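Local coordinates for SEC-C motif domain protein (Psychrobacter arcticus, PDB 2I9W) that is of unknown function but binds two zinc ions through cysteine sites placed around a cystatin-like, NTF2-type domain, at residues N14-A19 and G100-A105; P78-L83 and V158-T163; H114-F119 and L135-K140. All coordinates share one frame; numbering follows the deposited sequence.

Contact 1. Residues N14-A19 and G100-A105; sequences NPALNA and GLEVVA
Asn-14 and Glu-102 pass each other at a slant, Asn-14 OD1 against Glu-102 CB, the amide and carboxylate planes turned 40° apart and no polar bond between them. Asn-14 extends its CG anti to the backbone N (chi1 178°), which lays the start of the side chain over the strand backbone: Asn-14 CG is 3.3 Å from Leu-101 O, and OD1 lies 3.7 Å from Glu-102 CB. A CA-H...O contact of 3.5 Å from Asn-14 CA to Leu-101 O adds to this. The amide oxygen is employed within its own segment. Asn-14 OD1 accepts the N-H of Ala-16 at 2.8 Å, the donor standing 44° above the carbonyl plane, and so closes an Asx turn inside the type I beta turn from Asn-14 to Leu-17. That turn brings Ala-16 CB against the carboxylate, 3.5 Å from Glu-102 OE1, while the same oxygen is hydrogen-bonded to Tyr-122. An alanine in place of Asn-14 would probably leave the Ala-16 N-H without its acceptor and open a gap beside Glu-102 CB. At the other end Pro-15 CD rests 4.0 Å from Gly-100 CA; a side chain at Gly-100 would collide with that proline ring, and the backbone angles there also suit glycine. The contact sets the loop preceding helix 31-39 against outer strand 97-107. There the Leu-101 side chain lies about 4 Å from that of Cys-11, a ligand of the first zinc ion, itself about 7 Å away. Leu-101 also packs on Met-57 and Arg-58 of helix 53-66, and Pro-15 reaches Tyr-122 of strand 114-125.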
loop_
_atom_site.group_PDB
_atom_site.type_symbol
_atom_site.label_atom_id
_atom_site.label_comp_id
_atom_site.label_asym_id
_atom_site.label_seq_id
_atom_site.Cartn_x
_atom_site.Cartn_y
_atom_site.Cartn_z
ATOM N N ASN A 14 -0.409 -14.091 9.451
ATOM C CA ASN A 14 1.024 -13.880 9.606
ATOM C C ASN A 14 1.706 -15.220 9.952
ATOM O O ASN A 14 1.654 -15.670 11.100
ATOM C CB ASN A 14 1.309 -12.818 10.668
ATOM C CG ASN A 14 2.786 -12.602 10.899
ATOM O OD1 ASN A 14 3.659 -13.277 10.303
ATOM N ND2 ASN A 14 3.087 -11.660 11.762
ATOM N N PRO A 15 2.333 -15.866 8.954
ATOM C CA PRO A 15 2.929 -17.164 9.270
ATOM C C PRO A 15 4.089 -17.132 10.279
ATOM O O PRO A 15 4.462 -18.185 10.812
ATOM C CB PRO A 15 3.376 -17.702 7.888
ATOM C CG PRO A 15 3.314 -16.577 6.967
ATOM C CD PRO A 15 2.506 -15.500 7.538
ATOM N N ALA A 16 4.605 -15.942 10.568
ATOM C CA ALA A 16 5.747 -15.769 11.456
ATOM C C ALA A 16 5.329 -15.618 12.908
ATOM O O ALA A 16 6.194 -15.564 13.785
ATOM C CB ALA A 16 6.595 -14.567 11.016
ATOM N N LEU A 17 4.021 -15.612 13.176
ATOM C CA LEU A 17 3.513 -15.381 14.523
ATOM C C LEU A 17 2.352 -16.326 14.851
ATOM O O LEU A 17 1.423 -16.483 14.064
ATOM C CB LEU A 17 3.058 -13.927 14.659
ATOM C CG LEU A 17 2.520 -13.428 16.016
ATOM C CD1 LEU A 17 3.578 -13.277 17.078
ATOM C CD2 LEU A 17 1.835 -12.127 15.799
ATOM N N ASN A 18 2.438 -16.949 16.017
ATOM C CA ASN A 18 1.333 -17.693 16.611
ATOM C C ASN A 18 0.924 -16.829 17.793
ATOM O O ASN A 18 1.613 -16.771 18.806
ATOM C CB ASN A 18 1.765 -19.097 17.002
ATOM C CG ASN A 18 0.622 -19.941 17.543
ATOM O OD1 ASN A 18 0.242 -19.791 18.692
ATOM N ND2 ASN A 18 0.149 -20.913 16.753
ATOM N N ALA A 19 -0.155 -16.079 17.616
ATOM C CA ALA A 19 -0.553 -15.054 18.578
ATOM C C ALA A 19 -1.621 -15.561 19.541
ATOM O O ALA A 19 -2.284 -16.578 19.278
ATOM C CB ALA A 19 -1.070 -13.821 17.835
ATOM N N GLY A 100 0.270 -14.652 3.446
ATOM C CA GLY A 100 0.357 -13.844 4.637
ATOM C C GLY A 100 1.265 -12.624 4.552
ATOM O O GLY A 100 1.986 -12.415 3.579
ATOM N N LEU A 101 1.242 -11.853 5.623
ATOM C CA LEU A 101 1.955 -10.588 5.800
ATOM C C LEU A 101 2.609 -10.493 7.170
ATOM O O LEU A 101 1.985 -10.808 8.189
ATOM C CB LEU A 101 0.989 -9.400 5.627
ATOM C CG LEU A 101 1.622 -8.001 5.760
ATOM C CD1 LEU A 101 2.582 -7.759 4.559
ATOM C CD2 LEU A 101 0.527 -6.884 5.935
ATOM N N GLU A 102 3.876 -10.094 7.175
ATOM C CA GLU A 102 4.594 -9.758 8.389
ATOM C C GLU A 102 5.116 -8.334 8.262
ATOM O O GLU A 102 5.970 -8.047 7.417
ATOM C CB GLU A 102 5.761 -10.709 8.561
ATOM C CG GLU A 102 6.645 -10.389 9.744
ATOM C CD GLU A 102 7.847 -11.337 9.885
ATOM O OE1 GLU A 102 8.141 -12.140 8.954
ATOM O OE2 GLU A 102 8.466 -11.292 10.962
ATOM N N VAL A 103 4.652 -7.440 9.135
ATOM C CA VAL A 103 5.162 -6.078 9.143
ATOM C C VAL A 103 6.390 -6.108 10.071
ATOM O O VAL A 103 6.289 -6.428 11.282
ATOM C CB VAL A 103 4.082 -4.997 9.542
ATOM C CG1 VAL A 103 4.746 -3.618 9.633
ATOM C CG2 VAL A 103 2.906 -4.962 8.570
ATOM N N VAL A 104 7.549 -5.840 9.473
ATOM C CA VAL A 104 8.821 -5.835 10.200
ATOM C C VAL A 104 9.010 -4.517 10.950
ATOM O O VAL A 104 9.415 -4.509 12.140
ATOM C CB VAL A 104 9.992 -6.121 9.260
ATOM C CG1 VAL A 104 11.353 -5.997 10.009
ATOM C CG2 VAL A 104 9.815 -7.488 8.586
ATOM N N ALA A 105 8.722 -3.388 10.311
ATOM C CA ALA A 105 9.026 -2.086 10.927
ATOM C C ALA A 105 8.232 -1.013 10.232
ATOM O O ALA A 105 7.921 -1.134 9.048
ATOM C CB ALA A 105 10.531 -1.766 10.840
#

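Contact 2. Residues P78-L83 and V158-T163; sequences PAQQDL and VSMSVT
Leu-83 and Val-158 bring the backbones nearest, at 6.6 Å between their CA atoms, where a short, weakly bonded helical turn at about 78-81 meets an irregular segment, so side chains do the joining. Leu-83 CB faces Val-158 CB at 4.2 Å. Further out, Leu-83 and Met-160, a selenomethionine, cross at about a right angle, with Leu-83 CD1 3.5 Å from Met-160 CG. Leu-83 CD1 also lies 3.6 Å from Ser-159 O, so it touches both backbone and side chain of the facing segment. Gln-80 also crosses Met-160 at about a right angle. Its chain is extended beyond CG, chi2 of -179° setting CD anti to CA, and Gln-80 NE2 is 3.6 Å from Met-160 SE and 3.2 Å from Val-158 CG2. Neither is a polar partner; NE2 donates to the carbonyl O of Asp-155, just ahead of 158-163, and that bond secures the amide while NE2 itself sits tightly against the valine methyl. Met-160 bends at its last torsion (chi3 85°), placing CE 3.9 Å from Gln-80 CG and equally near Ala-79 O. The selenomethionine thus touches both the leucine and the glutamine, and it also touches Ile-169. This is a small, largely apolar surface contact, burying 260 Å², between the helical turn of the NTF2-like domain and the loop that follows strand 149-153. The second zinc ion lies about 9 Å from the side chain of Ala-79, so the contact borders this C-terminal four-cysteine site without supplying a ligand.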
loop_
_atom_site.group_PDB
_atom_site.type_symbol
_atom_site.label_atom_id
_atom_site.label_comp_id
_atom_site.label_asym_id
_atom_site.label_seq_id
_atom_site.Cartn_x
_atom_site.Cartn_y
_atom_site.Cartn_z
ATOM N N PRO A 78 -0.764 10.004 -7.054
ATOM C CA PRO A 78 -1.622 10.355 -8.212
ATOM C C PRO A 78 -0.865 10.559 -9.568
ATOM O O PRO A 78 -1.334 10.107 -10.598
ATOM C CB PRO A 78 -2.351 11.618 -7.732
ATOM C CG PRO A 78 -2.396 11.474 -6.221
ATOM C CD PRO A 78 -1.081 10.847 -5.884
ATOM N N ALA A 79 0.308 11.189 -9.526
ATOM C CA ALA A 79 1.143 11.419 -10.714
ATOM C C ALA A 79 1.627 10.156 -11.403
ATOM O O ALA A 79 2.075 10.235 -12.545
ATOM C CB ALA A 79 2.355 12.298 -10.353
ATOM N N GLN A 80 1.575 9.017 -10.708
ATOM C CA GLN A 80 2.020 7.728 -11.258
ATOM C C GLN A 80 0.877 6.859 -11.746
ATOM O O GLN A 80 1.106 5.834 -12.375
ATOM C CB GLN A 80 2.794 6.938 -10.193
ATOM C CG GLN A 80 4.113 7.538 -9.804
ATOM C CD GLN A 80 4.860 6.716 -8.776
ATOM O OE1 GLN A 80 4.293 6.312 -7.766
ATOM N NE2 GLN A 80 6.137 6.452 -9.031
ATOM N N GLN A 81 -0.359 7.230 -11.409
ATOM C CA GLN A 81 -1.477 6.333 -11.598
ATOM C C GLN A 81 -1.701 5.973 -13.063
ATOM O O GLN A 81 -1.937 4.819 -13.356
ATOM C CB GLN A 81 -2.757 6.915 -11.012
ATOM C CG GLN A 81 -2.738 6.884 -9.499
ATOM C CD GLN A 81 -3.998 7.471 -8.878
ATOM O OE1 GLN A 81 -4.947 7.754 -9.576
ATOM N NE2 GLN A 81 -3.975 7.703 -7.577
ATOM N N ASP A 82 -1.600 6.956 -13.950
ATOM C CA ASP A 82 -1.698 6.718 -15.402
ATOM C C ASP A 82 -0.554 5.879 -15.982
ATOM O O ASP A 82 -0.619 5.462 -17.134
ATOM C CB ASP A 82 -1.799 8.042 -16.169
ATOM C CG ASP A 82 -3.141 8.731 -15.990
ATOM O OD1 ASP A 82 -4.047 8.157 -15.325
ATOM O OD2 ASP A 82 -3.289 9.858 -16.526
ATOM N N LEU A 83 0.482 5.637 -15.211
ATOM C CA LEU A 83 1.581 4.776 -15.618
ATOM C C LEU A 83 1.358 3.321 -15.246
ATOM O O LEU A 83 2.123 2.475 -15.674
ATOM C CB LEU A 83 2.894 5.267 -14.987
ATOM C CG LEU A 83 3.349 6.691 -15.391
ATOM C CD1 LEU A 83 4.696 7.003 -14.742
ATOM C CD2 LEU A 83 3.408 6.903 -16.871
ATOM N N VAL A 158 7.646 1.951 -11.701
ATOM C CA VAL A 158 7.178 2.634 -12.920
ATOM C C VAL A 158 8.276 3.520 -13.527
ATOM O O VAL A 158 9.004 4.215 -12.812
ATOM C CB VAL A 158 5.893 3.476 -12.666
ATOM C CG1 VAL A 158 4.751 2.577 -12.277
ATOM C CG2 VAL A 158 6.120 4.480 -11.605
ATOM N N SER A 159 8.395 3.478 -14.850
ATOM C CA SER A 159 9.416 4.276 -15.553
ATOM C C SER A 159 8.893 5.700 -15.754
ATOM O O SER A 159 7.797 5.917 -16.261
ATOM C CB SER A 159 9.844 3.600 -16.866
ATOM O OG SER A 159 9.208 4.148 -18.020
HETATM N N MSE A 160 9.679 6.677 -15.326
HETATM C CA MSE A 160 9.278 8.086 -15.409
HETATM C C MSE A 160 10.455 8.889 -15.853
HETATM O O MSE A 160 11.592 8.519 -15.613
HETATM C CB MSE A 160 8.850 8.609 -14.054
HETATM C CG MSE A 160 7.851 7.761 -13.345
HETATM SE SE MSE A 160 7.400 8.637 -11.658
HETATM C CE MSE A 160 5.993 9.864 -12.341
ATOM N N SER A 161 10.179 10.002 -16.503
ATOM C CA SER A 161 11.218 10.890 -16.945
ATOM C C SER A 161 10.911 12.211 -16.242
ATOM O O SER A 161 10.315 13.107 -16.826
ATOM C CB SER A 161 11.201 10.985 -18.480
ATOM O OG SER A 161 11.696 9.779 -19.103
ATOM N N VAL A 162 11.360 12.294 -14.988
ATOM C CA VAL A 162 11.112 13.403 -14.068
ATOM C C VAL A 162 12.326 14.311 -14.051
ATOM O O VAL A 162 13.462 13.854 -14.123
ATOM C CB VAL A 162 10.886 12.842 -12.617
ATOM C CG1 VAL A 162 10.520 13.951 -11.612
ATOM C CG2 VAL A 162 9.816 11.793 -12.617
ATOM N N THR A 163 12.084 15.614 -13.982
ATOM C CA THR A 163 13.140 16.605 -13.949
ATOM C C THR A 163 13.555 16.879 -12.491
ATOM O O THR A 163 12.742 17.316 -11.689
ATOM C CB THR A 163 12.672 17.894 -14.618
ATOM O OG1 THR A 163 12.255 17.625 -15.970
ATOM C CG2 THR A 163 13.781 18.903 -14.579
#

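Contact 3. Residues H114-F119 and L135-K140; sequences HAQVEF and LSTFVK
Gln-116 and Thr-137 form the one side-chain hydrogen bond across this strand pair. Gln-116 NE2 donates to Thr-137 OG1 at 3.0 Å, with an angle of 167° at the hydrogen and the oxygen in the amide plane. Gln-116 OE1 lies 3.7 Å from Leu-135 CD2, so the amide spans a polar and an apolar neighbour. On this same face His-114 and Val-139 lie side by side and point the same way, His-114 NE2 being 3.7 Å from Val-139 CG2. The opposite face holds Val-117 slanting across Phe-138, with Val-117 CG2 3.6 Å from Phe-138 CE1; Ala-115 O meets the edge of that ring in its plane. Ser-136 OG lies at the edge of the Phe-119 ring, 3.5 Å from CE1. These pairings are set by four backbone bonds, two between Ala-115 and Phe-138 and two between Val-117 and Ser-136; Ser-136 N to Val-117 O, 2.9 Å, is the straightest at 171°. Farther out, helix 53-66 packs on the face of Ala-115, Val-117 and Phe-138 through Met-57 on Val-117 and Leu-56 on Phe-138. On the other face Ser-111 bonds His-114 ND1, and the imidazole sits beside Cys-179 and Cys-180 of the second zinc site, where Tyr-183 meets its ring. The strand axes run 153° apart, 4.7 Å at closest, as in a twisted antiparallel hairpin; strands 114-125 and 128-142 form the centre of the four-stranded sheet, packed against a helix as in the cystatin-like (NTF2) fold.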
loop_
_atom_site.group_PDB
_atom_site.type_symbol
_atom_site.label_atom_id
_atom_site.label_comp_id
_atom_site.label_asym_id
_atom_site.label_seq_id
_atom_site.Cartn_x
_atom_site.Cartn_y
_atom_site.Cartn_z
ATOM N N HIS A 114 7.177 11.984 4.562
ATOM C CA HIS A 114 7.295 10.572 4.174
ATOM C C HIS A 114 7.381 9.593 5.327
ATOM O O HIS A 114 7.789 9.935 6.437
ATOM C CB HIS A 114 8.542 10.337 3.364
ATOM C CG HIS A 114 8.582 11.109 2.108
ATOM N ND1 HIS A 114 9.149 12.359 2.043
ATOM C CD2 HIS A 114 8.147 10.816 0.865
ATOM C CE1 HIS A 114 9.036 12.816 0.813
ATOM N NE2 HIS A 114 8.462 11.892 0.071
ATOM N N ALA A 115 7.016 8.354 5.011
ATOM C CA ALA A 115 7.074 7.259 5.955
ATOM C C ALA A 115 7.534 6.034 5.164
ATOM O O ALA A 115 7.336 5.945 3.950
ATOM C CB ALA A 115 5.700 7.040 6.594
ATOM N N GLN A 116 8.121 5.097 5.878
ATOM C CA GLN A 116 8.445 3.803 5.360
ATOM C C GLN A 116 7.809 2.679 6.211
ATOM O O GLN A 116 7.534 2.810 7.382
ATOM C CB GLN A 116 9.961 3.617 5.250
ATOM C CG GLN A 116 10.522 4.121 3.939
ATOM C CD GLN A 116 12.027 4.088 3.807
ATOM O OE1 GLN A 116 12.768 3.862 4.766
ATOM N NE2 GLN A 116 12.500 4.376 2.594
ATOM N N VAL A 117 7.600 1.568 5.537
ATOM C CA VAL A 117 7.102 0.312 6.101
ATOM C C VAL A 117 7.949 -0.788 5.460
ATOM O O VAL A 117 8.005 -0.914 4.211
ATOM C CB VAL A 117 5.629 0.049 5.723
ATOM C CG1 VAL A 117 5.115 -1.261 6.357
ATOM C CG2 VAL A 117 4.754 1.264 6.092
ATOM N N GLU A 118 8.582 -1.599 6.309
ATOM C CA GLU A 118 9.352 -2.782 5.901
ATOM C C GLU A 118 8.458 -3.976 6.218
ATOM O O GLU A 118 7.936 -4.085 7.326
ATOM C CB GLU A 118 10.655 -2.880 6.704
ATOM C CG GLU A 118 11.502 -4.094 6.387
ATOM C CD GLU A 118 12.723 -4.272 7.259
ATOM O OE1 GLU A 118 13.066 -3.373 8.061
ATOM O OE2 GLU A 118 13.349 -5.356 7.150
ATOM N N PHE A 119 8.302 -4.875 5.265
ATOM C CA PHE A 119 7.429 -6.023 5.456
ATOM C C PHE A 119 7.841 -7.231 4.623
ATOM O O PHE A 119 8.658 -7.120 3.684
ATOM C CB PHE A 119 5.992 -5.611 5.125
ATOM C CG PHE A 119 5.790 -5.276 3.681
ATOM C CD1 PHE A 119 5.998 -3.974 3.218
ATOM C CD2 PHE A 119 5.424 -6.249 2.765
ATOM C CE1 PHE A 119 5.811 -3.686 1.877
ATOM C CE2 PHE A 119 5.242 -5.945 1.380
ATOM C CZ PHE A 119 5.414 -4.656 0.961
ATOM N N LEU A 135 10.949 -2.873 1.311
ATOM C CA LEU A 135 10.918 -1.613 2.031
ATOM C C LEU A 135 10.192 -0.590 1.154
ATOM O O LEU A 135 10.725 -0.166 0.121
ATOM C CB LEU A 135 12.327 -1.115 2.357
ATOM C CG LEU A 135 12.454 0.217 3.130
ATOM C CD1 LEU A 135 11.787 0.105 4.516
ATOM C CD2 LEU A 135 13.927 0.698 3.269
ATOM N N SER A 136 8.986 -0.220 1.558
ATOM C CA SER A 136 8.136 0.666 0.765
ATOM C C SER A 136 8.070 2.069 1.380
ATOM O O SER A 136 8.043 2.245 2.648
ATOM C CB SER A 136 6.753 0.067 0.673
ATOM O OG SER A 136 6.793 -1.039 -0.225
ATOM N N THR A 137 8.000 3.064 0.484
ATOM C CA THR A 137 7.939 4.435 0.853
ATOM C C THR A 137 6.619 5.051 0.441
ATOM O O THR A 137 6.060 4.740 -0.641
ATOM C CB THR A 137 9.087 5.280 0.252
ATOM O OG1 THR A 137 10.340 4.652 0.575
ATOM C CG2 THR A 137 9.038 6.703 0.847
ATOM N N PHE A 138 6.144 5.893 1.335
ATOM C CA PHE A 138 4.847 6.543 1.214
ATOM C C PHE A 138 5.002 8.044 1.422
ATOM O O PHE A 138 5.876 8.506 2.156
ATOM C CB PHE A 138 3.872 5.968 2.231
ATOM C CG PHE A 138 3.704 4.467 2.133
ATOM C CD1 PHE A 138 4.639 3.621 2.709
ATOM C CD2 PHE A 138 2.652 3.935 1.422
ATOM C CE1 PHE A 138 4.515 2.272 2.620
ATOM C CE2 PHE A 138 2.519 2.562 1.352
ATOM C CZ PHE A 138 3.492 1.758 1.936
ATOM N N VAL A 139 4.109 8.806 0.782
ATOM C CA VAL A 139 4.096 10.266 0.913
ATOM C C VAL A 139 2.701 10.692 1.336
ATOM O O VAL A 139 1.706 10.135 0.867
ATOM C CB VAL A 139 4.556 11.008 -0.375
ATOM C CG1 VAL A 139 3.589 10.802 -1.539
ATOM C CG2 VAL A 139 4.784 12.505 -0.081
ATOM N N LYS A 140 2.663 11.675 2.231
ATOM C CA LYS A 140 1.449 12.323 2.688
ATOM C C LYS A 140 1.194 13.562 1.825
ATOM O O LYS A 140 2.052 14.474 1.745
ATOM C CB LYS A 140 1.566 12.689 4.181
ATOM C CG LYS A 140 0.257 12.569 4.959
ATOM C CD LYS A 140 0.387 12.915 6.457
ATOM C CE LYS A 140 -0.722 12.214 7.287
#

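How the contacts relate
Contact 3 lies nearest the middle of the chain; contacts 1 and 3 are both partly buried, contact 3 more so, and contact 2 is at the surface. Contacts 1 and 3 share one sheet: strand 97-107 bonds to strand 114-125, with Val-104 N 2.8 Å from Glu-118 O at a classic beta bulge, and Leu-101 packs on Phe-119. Contact 2 touches neither and lies on the other side of the chain's centre from contact 1, about 32 Å between centres. Chemistry follows place: paired backbone bonds in the sheet, reaching the second zinc through His-114; a turn resting on a strand beside the first zinc ion; and apolar side chains bordering the second from farther off.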